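Local coordinates for 1H-3-hydroxy-4-oxoquinoline 2,4-dioxygenase (Pseudomonas putida, PDB 3IBT), which cleaves the heterocyclic ring of 3-hydroxy-1H-quinolin-4-one with dioxygen, releasing N-formylanthranilate and carbon monoxide without needing any cofactor, at residues Thr140-Gly145 with Met177-Cys182; Ser148-Trp153 with Asn168-Phe173; Val100-Cys105 with Leu196-Ser201; Leu108-Leu113 with Leu202-Glu207. One frame throughout, in Å; residues are numbered along the deposited sequence.

Contact 1. Residues Thr140-Gly145 with Met177-Cys182; sequences TEYVAG and MWQRAC
Three flat groups, the phenol ring of Tyr142, the amide of Gln179 and the indole of Trp178, make up nearly all of this contact. The Tyr142 ring and the Gln179 amide stand steeply to one another, their planes 78° apart, and the amide nitrogen comes in obliquely, with Gln179 NE2 3.1 Å from Tyr142 CD2 and next nearest to CG of the same ring. The indole carries Cys182 SG over one face, 4.0 Å above its plane and displaced toward the rim; this covering atom belongs to the next turn of the same helix. Toward 140-145 the indole presents its five-membered ring, and Trp178 NE1 lies 3.9 Å from Tyr142 O and 4.1 Å from Gly145 C, again by slanting approaches.

The torsions account for the division of labour. Tyr142 holds CG between its backbone N and carbonyl carbon (chi1 61°), which turns the ring to where Gln179 can reach it, whereas the extended chain of Gln179 carries its amide across to the ring, the two side chains crossing at about a right angle. Gly145 meets the indole through its backbone alone. Further along helix 142-154, Trp178 also touches Arg146 and Phe149, and its side chain is about 4 Å, at nearest atoms, from those of Cys31 and Trp153, probable substrate-binding residues. The contact thus seats the first turn of helix 142-154 on an early turn of helix 175-192, within the helical cap inserted between strands 115-119 and 207-212 of the alpha/beta-hydrolase fold.

Contact 2. Residues Ser148-Trp153 with Asn168-Phe173; sequences SFFDEW and NEMPWF
Met170, a selenomethionine, makes a Met-aromatic contact with Trp153 and packs its methyl on Phe150, in the helical cap of this alpha/beta-hydrolase fold. The terminal methyl does most of the touching: Met170 CE lies 3.4 Å from Phe150 CE1 and 4.0 Å from Trp153 CE3, meeting both rings obliquely. The selenium is 5.4 Å from the centroid of the six-membered ring of Trp153 and 66° off its normal, so it sits neither squarely above the indole nor in its plane. A bend at the last torsion (chi3 -79°) puts the methyl between the two aromatic side chains. Pro171 meets the Phe150 ring with two carbons: Pro171 CG is 3.6 Å from Phe150 CE2, and CB lies in the ring plane at its edge.

The next shell holds these groups in place. Met170 also touches His165 and Phe245, while the preceding residue, Glu169, forms a salt bridge with Arg35. His244, the probable proton donor and acceptor of catalysis, stacks with the Trp153 indole and is also bonded to the Trp153 backbone. Trp153 itself probably binds substrate, consistent with this packing lining part of the active site. Part of one indole face is covered from within the same helix, where Phe149 CD2 lies 3.2 Å above the plane of the Trp153 ring, offset toward its rim.

Contact 3. Residues Val100-Cys105 with Leu196-Ser201; sequences VNIDVC and LDRMDS. Unlike the reference sequence in segment 196-201: Asp200 (reference Glu).
Arg198 is the first residue of 196-201 to reach helix 100-105, and it does so with CG and the guanidinium end. Its CG is anti to the backbone N (chi1 174°) and the chain then bends at chi2, which lays the guanidinium beside Ile102 and Asp103. Ile102 CG2 rests over the centre of one guanidinium face, 4.0 Å above the plane, the two side chains running antiparallel alongside one another. Near the plane, at the edge, Arg198 NH1 forms a salt bridge to Asp103 OD1 at 3.2 Å, although carboxylate and guanidinium are turned 60° apart. The stronger partner of this buried charge is Glu106, one turn further along helix 97-107, and Trp192 adds a cation-pi contact. Two acids round one arginine would probably stabilise its positive form.

Met199, a selenomethionine, follows with a looser apolar touch, its CG 4.5 Å from Ile102 CG1. At the end of the helix Ser201 folds back: its OG donates to Arg198 O at 2.8 Å, and its backbone N reaches the same oxygen from the same face. The short segments run nearly parallel, 10° apart with axes 10.9 Å from each other. Helix 97-107 follows the turn that in alpha/beta-hydrolases is the nucleophile elbow; both helices pack on strand 115-119, through Asn101, Cys105 and Met199, while helix 70-83 flanks helix 97-107 beside Asp103.

Contact 4. Residues Leu108-Leu113 with Leu202-Glu207; sequences LGAARL and LPQKPE
Ala110 lays its methyl over Gln204, where CB is 3.7 Å from the backbone Gln204 O and 3.8 Å from the side-chain Gln204 OE1. Gln204 CB meets the same methyl, so one small side chain is held against both the main chain and the amide arm of its partner. The arm gets there by leaving the backbone with CG anti to the carbonyl carbon (chi1 -63°) and then running extended alongside the 108-113 loop. Closer to the sheet the partners change: Pro206 CB lies 4.2 Å from Leu113 O, a ring carbon against a backbone carbonyl.

Lys205 leaves its backbone on the side away from the 108-113 loop and braces its own loop. Its NZ donates to Leu202 O at 2.8 Å, in the carbonyl plane and on a lone pair, with a C=O...N angle of 142°. The same ammonium bonds weakly to Met199 O and lies close to Asp200 O, a contact too short to be certain. Each loop leads from a helix into a strand of the sheet, one from helix 97-107 into strand 115-119, the other from helix 195-200 into strand 207-212; these strands are parallel neighbours, joined where the Glu207 backbone bonds to Pro114 and Thr116.

From the N terminus, 100-105 and then 108-113 come first, and their partners 196-201 and 202-207 arrive some 90 residues later in the same order, so contacts 3 and 4 cross. Between them the chain leaves the sheet to build the cap, where contact 1 closes a loop from helix 142-154 to helix 175-192 and contact 2, nested inside it, closes a shorter one. The cap pair touch through Trp178 against Phe149 and Trp153. Contacts 3 and 4 join through Ile102 with Leu202 and Cys105 with Leu113, tying two neighbouring helix-to-strand connections of the hydrolase core together, with the centres of contacts 1 and 4 about 34 Å apart.

Contact 1. Residues Thr140-Gly145 with Met177-Cys182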
# COMPACT_ATOMS: atom_id res chain seq x y z
N THR A 140 -5.79 -15.12 20.76
CA THR A 140 -6.35 -16.45 20.63
C THR A 140 -7.27 -16.55 19.43
O THR A 140 -7.54 -17.65 18.96
CB THR A 140 -7.12 -16.85 21.90
OG1 THR A 140 -6.80 -15.89 22.97
CG2 THR A 140 -6.77 -18.35 22.36
N GLU A 141 -7.77 -15.41 18.95
CA GLU A 141 -8.77 -15.41 17.88
C GLU A 141 -8.55 -14.33 16.84
O GLU A 141 -9.50 -13.83 16.20
CB GLU A 141 -10.18 -15.29 18.47
CG GLU A 141 -10.73 -16.62 19.00
CD GLU A 141 -12.25 -16.71 18.85
OE1 GLU A 141 -12.80 -16.04 17.93
OE2 GLU A 141 -12.87 -17.48 19.65
N TYR A 142 -7.28 -14.00 16.65
CA TYR A 142 -6.86 -13.08 15.61
C TYR A 142 -7.41 -13.48 14.24
O TYR A 142 -7.76 -12.62 13.46
CB TYR A 142 -5.34 -12.91 15.57
CG TYR A 142 -4.52 -14.17 15.31
CD1 TYR A 142 -4.20 -14.56 13.99
CD2 TYR A 142 -4.03 -14.93 16.37
CE1 TYR A 142 -3.44 -15.71 13.74
CE2 TYR A 142 -3.25 -16.09 16.13
CZ TYR A 142 -2.96 -16.48 14.82
OH TYR A 142 -2.20 -17.62 14.59
N VAL A 143 -7.52 -14.77 13.97
CA VAL A 143 -8.13 -15.29 12.74
C VAL A 143 -9.53 -14.73 12.45
O VAL A 143 -9.75 -14.15 11.39
CB VAL A 143 -8.16 -16.81 12.75
CG1 VAL A 143 -6.76 -17.33 12.51
CG2 VAL A 143 -8.68 -17.35 14.12
N ALA A 144 -10.46 -14.87 13.39
CA ALA A 144 -11.80 -14.32 13.22
C ALA A 144 -11.79 -12.81 12.87
O ALA A 144 -12.69 -12.30 12.19
CB ALA A 144 -12.61 -14.58 14.45
N GLY A 145 -10.74 -12.10 13.31
CA GLY A 145 -10.56 -10.67 13.01
C GLY A 145 -9.94 -10.49 11.66
O GLY A 145 -10.34 -9.60 10.90
N MSE A 177 2.30 -11.45 12.65
CA MSE A 177 2.34 -10.36 11.72
C MSE A 177 0.94 -9.75 11.60
O MSE A 177 0.78 -8.53 11.63
CB MSE A 177 2.89 -10.81 10.39
CG MSE A 177 3.23 -9.66 9.45
SE MSE A 177 4.74 -8.54 10.05
CE MSE A 177 6.18 -9.96 9.91
N TRP A 178 -0.09 -10.59 11.48
CA TRP A 178 -1.44 -10.06 11.39
C TRP A 178 -1.69 -9.02 12.51
O TRP A 178 -2.38 -7.99 12.33
CB TRP A 178 -2.49 -11.19 11.41
CG TRP A 178 -3.86 -10.59 11.20
CD1 TRP A 178 -4.81 -10.40 12.14
CD2 TRP A 178 -4.36 -10.00 9.99
NE1 TRP A 178 -5.90 -9.77 11.59
CE2 TRP A 178 -5.65 -9.51 10.27
CE3 TRP A 178 -3.86 -9.86 8.69
CZ2 TRP A 178 -6.45 -8.88 9.30
CZ3 TRP A 178 -4.64 -9.22 7.73
CH2 TRP A 178 -5.92 -8.75 8.04
N GLN A 179 -1.11 -9.31 13.67
CA GLN A 179 -1.31 -8.54 14.86
C GLN A 179 -0.49 -7.28 14.83
O GLN A 179 -1.02 -6.20 15.05
CB GLN A 179 -0.97 -9.37 16.09
CG GLN A 179 -2.00 -10.46 16.36
CD GLN A 179 -1.52 -11.48 17.39
OE1 GLN A 179 -0.52 -11.26 18.08
NE2 GLN A 179 -2.25 -12.59 17.50
N ARG A 180 0.81 -7.40 14.54
CA ARG A 180 1.64 -6.21 14.42
C ARG A 180 0.92 -5.19 13.50
O ARG A 180 0.87 -3.99 13.80
CB ARG A 180 3.05 -6.53 13.92
CG ARG A 180 3.87 -5.25 13.60
CD ARG A 180 5.29 -5.21 14.14
NE ARG A 180 6.14 -6.19 13.47
CZ ARG A 180 6.40 -7.40 13.95
NH1 ARG A 180 7.17 -8.23 13.25
NH2 ARG A 180 5.90 -7.79 15.12
N ALA A 181 0.34 -5.71 12.43
CA ALA A 181 -0.29 -4.93 11.41
C ALA A 181 -1.41 -4.10 12.04
O ALA A 181 -1.57 -2.90 11.75
CB ALA A 181 -0.85 -5.84 10.36
N CYS A 182 -2.15 -4.74 12.92
CA CYS A 182 -3.27 -4.07 13.54
C CYS A 182 -2.82 -3.04 14.55
O CYS A 182 -3.33 -1.92 14.54
CB CYS A 182 -4.27 -5.09 14.08
SG CYS A 182 -4.91 -6.01 12.65

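Contact 2. Residues Ser148-Trp153 with Asn168-Phe173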
# COMPACT_ATOMS: atom_id res chain seq x y z
N SER A 148 -12.78 -11.30 9.28
CA SER A 148 -13.74 -10.23 9.20
C SER A 148 -13.50 -9.29 8.01
O SER A 148 -14.40 -9.06 7.20
CB SER A 148 -13.74 -9.44 10.47
OG SER A 148 -14.51 -8.27 10.23
N PHE A 149 -12.27 -8.76 7.93
CA PHE A 149 -11.77 -8.01 6.79
C PHE A 149 -11.97 -8.74 5.46
O PHE A 149 -12.53 -8.17 4.51
CB PHE A 149 -10.27 -7.68 6.95
CG PHE A 149 -10.01 -6.46 7.81
CD1 PHE A 149 -9.37 -6.58 9.04
CD2 PHE A 149 -10.39 -5.19 7.38
CE1 PHE A 149 -9.13 -5.48 9.84
CE2 PHE A 149 -10.16 -4.06 8.17
CZ PHE A 149 -9.53 -4.20 9.39
N PHE A 150 -11.52 -10.00 5.38
CA PHE A 150 -11.64 -10.76 4.14
C PHE A 150 -13.05 -10.73 3.59
O PHE A 150 -13.25 -10.38 2.44
CB PHE A 150 -11.26 -12.21 4.33
CG PHE A 150 -9.78 -12.45 4.57
CD1 PHE A 150 -8.84 -11.44 4.45
CD2 PHE A 150 -9.33 -13.74 4.89
CE1 PHE A 150 -7.47 -11.70 4.67
CE2 PHE A 150 -7.98 -14.00 5.09
CZ PHE A 150 -7.05 -12.98 4.98
N ASP A 151 -14.03 -11.09 4.42
CA ASP A 151 -15.42 -11.14 3.99
C ASP A 151 -15.78 -9.80 3.36
O ASP A 151 -16.46 -9.72 2.32
CB ASP A 151 -16.35 -11.44 5.18
CG ASP A 151 -16.25 -12.91 5.68
OD1 ASP A 151 -16.81 -13.81 5.02
OD2 ASP A 151 -15.64 -13.16 6.75
N GLU A 152 -15.27 -8.73 3.98
CA GLU A 152 -15.51 -7.38 3.53
C GLU A 152 -14.72 -7.08 2.26
O GLU A 152 -15.30 -6.90 1.18
CB GLU A 152 -15.13 -6.39 4.63
CG GLU A 152 -15.29 -4.93 4.18
CD GLU A 152 -14.96 -3.94 5.29
OE1 GLU A 152 -15.51 -4.08 6.41
OE2 GLU A 152 -14.14 -3.01 5.04
N TRP A 153 -13.40 -7.02 2.38
CA TRP A 153 -12.51 -6.82 1.25
C TRP A 153 -12.91 -7.57 -0.02
O TRP A 153 -12.84 -7.01 -1.16
CB TRP A 153 -11.09 -7.18 1.68
CG TRP A 153 -10.48 -6.17 2.64
CD1 TRP A 153 -10.94 -4.91 2.90
CD2 TRP A 153 -9.28 -6.33 3.41
NE1 TRP A 153 -10.11 -4.27 3.79
CE2 TRP A 153 -9.08 -5.11 4.12
CE3 TRP A 153 -8.36 -7.37 3.57
CZ2 TRP A 153 -8.00 -4.92 5.00
CZ3 TRP A 153 -7.28 -7.17 4.42
CH2 TRP A 153 -7.11 -5.95 5.13
N ASN A 168 -4.33 -17.58 0.00
CA ASN A 168 -3.05 -18.23 -0.13
C ASN A 168 -1.87 -17.30 0.13
O ASN A 168 -0.80 -17.74 0.58
CB ASN A 168 -2.94 -18.96 -1.48
CG ASN A 168 -3.73 -20.29 -1.52
OD1 ASN A 168 -4.95 -20.31 -1.31
ND2 ASN A 168 -3.01 -21.40 -1.79
N GLU A 169 -2.07 -16.01 -0.14
CA GLU A 169 -1.05 -15.02 0.19
C GLU A 169 -1.19 -14.66 1.66
O GLU A 169 -0.40 -15.06 2.50
CB GLU A 169 -1.19 -13.74 -0.67
CG GLU A 169 -0.22 -13.61 -1.88
CD GLU A 169 -0.63 -14.48 -3.09
OE1 GLU A 169 -1.87 -14.57 -3.32
OE2 GLU A 169 0.26 -15.04 -3.80
N MSE A 170 -2.24 -13.89 1.94
CA MSE A 170 -2.35 -13.14 3.17
C MSE A 170 -2.52 -14.03 4.40
O MSE A 170 -1.88 -13.78 5.43
CB MSE A 170 -3.50 -12.14 3.08
CG MSE A 170 -3.35 -11.14 1.99
SE MSE A 170 -4.51 -9.55 2.37
CE MSE A 170 -6.26 -10.31 1.77
N PRO A 171 -3.36 -15.08 4.31
CA PRO A 171 -3.60 -15.75 5.56
C PRO A 171 -2.41 -16.68 5.88
O PRO A 171 -2.29 -17.18 6.98
CB PRO A 171 -4.91 -16.51 5.31
CG PRO A 171 -5.34 -16.18 3.88
CD PRO A 171 -4.09 -15.72 3.20
N TRP A 172 -1.53 -16.84 4.90
CA TRP A 172 -0.32 -17.65 4.99
C TRP A 172 0.70 -17.06 5.97
O TRP A 172 1.42 -17.82 6.65
CB TRP A 172 0.29 -17.80 3.59
CG TRP A 172 1.65 -18.35 3.55
CD1 TRP A 172 2.00 -19.65 3.71
CD2 TRP A 172 2.88 -17.62 3.33
NE1 TRP A 172 3.37 -19.79 3.62
CE2 TRP A 172 3.93 -18.56 3.39
CE3 TRP A 172 3.18 -16.27 3.11
CZ2 TRP A 172 5.29 -18.20 3.22
CZ3 TRP A 172 4.53 -15.90 2.93
CH2 TRP A 172 5.57 -16.87 2.99
N PHE A 173 0.76 -15.73 6.06
CA PHE A 173 1.65 -15.04 7.02
C PHE A 173 1.26 -15.36 8.48
O PHE A 173 0.13 -15.79 8.74
CB PHE A 173 1.64 -13.52 6.82
CG PHE A 173 2.26 -13.04 5.53
CD1 PHE A 173 1.46 -12.75 4.43
CD2 PHE A 173 3.63 -12.83 5.43
CE1 PHE A 173 2.03 -12.29 3.25
CE2 PHE A 173 4.20 -12.38 4.26
CZ PHE A 173 3.41 -12.11 3.17

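Contact 3. Residues Val100-Cys105 with Leu196-Ser201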
# COMPACT_ATOMS: atom_id res chain seq x y z
N VAL A 100 3.46 4.44 4.95
CA VAL A 100 4.91 4.41 4.60
C VAL A 100 5.26 5.36 3.41
O VAL A 100 6.17 6.17 3.48
CB VAL A 100 5.37 2.94 4.28
CG1 VAL A 100 6.84 2.88 3.91
CG2 VAL A 100 5.03 1.98 5.44
N ASN A 101 4.51 5.23 2.32
CA ASN A 101 4.60 6.12 1.17
C ASN A 101 4.67 7.61 1.57
O ASN A 101 5.64 8.31 1.23
CB ASN A 101 3.39 5.85 0.27
CG ASN A 101 3.49 6.53 -1.07
OD1 ASN A 101 4.26 7.49 -1.25
ND2 ASN A 101 2.70 6.05 -2.04
N ILE A 102 3.66 8.09 2.30
CA ILE A 102 3.63 9.48 2.68
C ILE A 102 4.78 9.87 3.61
O ILE A 102 5.28 11.00 3.56
CB ILE A 102 2.27 9.86 3.26
CG1 ILE A 102 1.24 9.63 2.17
CG2 ILE A 102 2.19 11.33 3.63
CD1 ILE A 102 1.51 10.40 0.92
N ASP A 103 5.21 8.93 4.44
CA ASP A 103 6.35 9.20 5.31
C ASP A 103 7.58 9.55 4.47
O ASP A 103 8.37 10.45 4.80
CB ASP A 103 6.66 8.00 6.21
CG ASP A 103 7.37 8.41 7.51
OD1 ASP A 103 6.93 9.41 8.14
OD2 ASP A 103 8.35 7.76 7.93
N VAL A 104 7.73 8.85 3.35
CA VAL A 104 8.92 9.02 2.54
C VAL A 104 8.79 10.32 1.79
O VAL A 104 9.75 11.07 1.70
CB VAL A 104 9.15 7.81 1.65
CG1 VAL A 104 10.19 8.13 0.62
CG2 VAL A 104 9.57 6.63 2.49
N CYS A 105 7.59 10.62 1.30
CA CYS A 105 7.37 11.91 0.66
C CYS A 105 7.70 13.03 1.62
O CYS A 105 8.08 14.12 1.19
CB CYS A 105 5.93 12.06 0.21
SG CYS A 105 5.54 11.19 -1.33
N LEU A 196 -6.46 11.55 5.50
CA LEU A 196 -6.65 12.94 5.06
C LEU A 196 -5.91 14.00 5.90
O LEU A 196 -5.36 14.96 5.34
CB LEU A 196 -8.13 13.30 4.99
CG LEU A 196 -8.83 12.61 3.83
CD1 LEU A 196 -10.31 12.47 4.24
CD2 LEU A 196 -8.61 13.38 2.48
N ASP A 197 -5.92 13.84 7.22
CA ASP A 197 -5.19 14.74 8.11
C ASP A 197 -3.71 14.54 7.96
O ASP A 197 -2.96 15.50 7.91
CB ASP A 197 -5.56 14.47 9.57
CG ASP A 197 -6.99 14.87 9.89
OD1 ASP A 197 -7.76 15.14 8.96
OD2 ASP A 197 -7.35 14.94 11.09
N ARG A 198 -3.28 13.30 7.93
CA ARG A 198 -1.88 13.03 7.63
C ARG A 198 -1.38 13.91 6.47
O ARG A 198 -0.45 14.70 6.65
CB ARG A 198 -1.69 11.54 7.33
CG ARG A 198 -0.33 11.13 6.88
CD ARG A 198 0.68 11.70 7.79
NE ARG A 198 2.00 11.08 7.63
CZ ARG A 198 3.12 11.78 7.58
NH1 ARG A 198 4.30 11.18 7.46
NH2 ARG A 198 3.06 13.11 7.64
N MSE A 199 -2.05 13.80 5.33
CA MSE A 199 -1.66 14.43 4.07
C MSE A 199 -1.75 15.93 4.17
O MSE A 199 -0.83 16.67 3.76
CB MSE A 199 -2.52 13.89 2.90
CG MSE A 199 -2.21 12.43 2.51
SE MSE A 199 -3.24 11.59 1.00
CE MSE A 199 -5.06 11.44 1.81
N ASP A 200 -2.84 16.40 4.75
CA ASP A 200 -3.06 17.81 4.93
C ASP A 200 -1.95 18.47 5.81
O ASP A 200 -1.79 19.69 5.81
CB ASP A 200 -4.47 17.99 5.51
CG ASP A 200 -5.17 19.29 5.04
OD1 ASP A 200 -4.49 20.16 4.40
OD2 ASP A 200 -6.40 19.45 5.33
N SER A 201 -1.15 17.67 6.50
CA SER A 201 -0.17 18.23 7.41
C SER A 201 1.24 18.13 6.91
O SER A 201 2.19 18.45 7.63
CB SER A 201 -0.27 17.56 8.78
OG SER A 201 0.38 16.31 8.73

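Contact 4. Residues Leu108-Leu113 with Leu202-Glu207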
# COMPACT_ATOMS: atom_id res chain seq x y z
N LEU A 108 12.15 12.54 2.50
CA LEU A 108 12.77 13.17 1.31
C LEU A 108 12.02 14.45 0.91
O LEU A 108 10.99 14.77 1.51
CB LEU A 108 12.69 12.19 0.16
CG LEU A 108 13.65 11.00 0.02
CD1 LEU A 108 14.04 10.30 1.33
CD2 LEU A 108 13.01 10.02 -0.93
N GLY A 109 12.51 15.17 -0.11
CA GLY A 109 11.81 16.39 -0.56
C GLY A 109 10.33 16.20 -0.97
O GLY A 109 9.84 15.08 -1.03
N ALA A 110 9.61 17.29 -1.22
CA ALA A 110 8.52 17.23 -2.18
C ALA A 110 9.21 17.49 -3.50
O ALA A 110 9.04 16.77 -4.47
CB ALA A 110 7.51 18.28 -1.92
N ALA A 111 10.02 18.55 -3.51
CA ALA A 111 10.91 18.85 -4.61
C ALA A 111 11.48 17.56 -5.18
O ALA A 111 11.37 17.33 -6.37
CB ALA A 111 12.01 19.77 -4.13
N ARG A 112 12.05 16.72 -4.32
CA ARG A 112 12.62 15.43 -4.73
C ARG A 112 11.60 14.50 -5.43
O ARG A 112 11.70 14.19 -6.62
CB ARG A 112 13.17 14.73 -3.50
CG ARG A 112 14.11 13.58 -3.77
CD ARG A 112 15.56 14.03 -3.68
NE ARG A 112 16.45 12.96 -3.24
CZ ARG A 112 16.59 11.78 -3.85
NH1 ARG A 112 15.87 11.47 -4.93
NH2 ARG A 112 17.45 10.88 -3.38
N LEU A 113 10.60 14.04 -4.70
CA LEU A 113 9.54 13.34 -5.39
C LEU A 113 8.21 14.09 -5.32
O LEU A 113 7.51 14.06 -4.31
CB LEU A 113 9.45 11.88 -4.94
CG LEU A 113 9.65 11.54 -3.49
CD1 LEU A 113 8.46 12.01 -2.78
CD2 LEU A 113 9.74 10.05 -3.42
N LEU A 202 1.41 17.66 5.68
CA LEU A 202 2.73 17.78 5.05
C LEU A 202 2.96 19.28 4.79
O LEU A 202 2.02 20.01 4.43
CB LEU A 202 2.83 16.98 3.76
CG LEU A 202 2.38 15.52 3.74
CD1 LEU A 202 2.12 15.12 2.34
CD2 LEU A 202 3.43 14.64 4.27
N PRO A 203 4.19 19.76 5.04
CA PRO A 203 4.56 21.18 4.79
C PRO A 203 4.52 21.59 3.30
O PRO A 203 4.20 22.74 2.97
CB PRO A 203 5.99 21.28 5.32
CG PRO A 203 6.50 19.86 5.38
CD PRO A 203 5.30 18.98 5.64
N GLN A 204 4.87 20.65 2.42
CA GLN A 204 4.88 20.85 0.99
C GLN A 204 4.26 19.60 0.37
O GLN A 204 4.76 18.48 0.56
CB GLN A 204 6.30 21.01 0.50
CG GLN A 204 7.02 22.22 1.04
CD GLN A 204 8.38 22.41 0.36
OE1 GLN A 204 8.78 21.59 -0.49
NE2 GLN A 204 9.08 23.50 0.71
N LYS A 205 3.18 19.80 -0.36
CA LYS A 205 2.37 18.68 -0.79
C LYS A 205 2.66 18.27 -2.23
O LYS A 205 2.61 19.11 -3.14
CB LYS A 205 0.89 19.02 -0.60
CG LYS A 205 0.43 19.00 0.87
CD LYS A 205 -0.61 20.06 1.13
CE LYS A 205 -0.43 20.83 2.43
NZ LYS A 205 -0.64 19.93 3.57
N PRO A 206 2.98 16.98 -2.45
CA PRO A 206 3.06 16.45 -3.81
C PRO A 206 1.69 16.41 -4.42
O PRO A 206 0.69 16.52 -3.70
CB PRO A 206 3.52 15.01 -3.61
CG PRO A 206 3.20 14.69 -2.24
CD PRO A 206 3.29 15.95 -1.44
N GLU A 207 1.63 16.19 -5.72
CA GLU A 207 0.38 15.76 -6.31
C GLU A 207 0.20 14.29 -5.88
O GLU A 207 1.11 13.45 -6.05
CB GLU A 207 0.40 15.97 -7.82
CG GLU A 207 0.79 17.41 -8.21
CD GLU A 207 -0.30 18.48 -7.92
OE1 GLU A 207 -1.23 18.59 -8.74
OE2 GLU A 207 -0.22 19.24 -6.91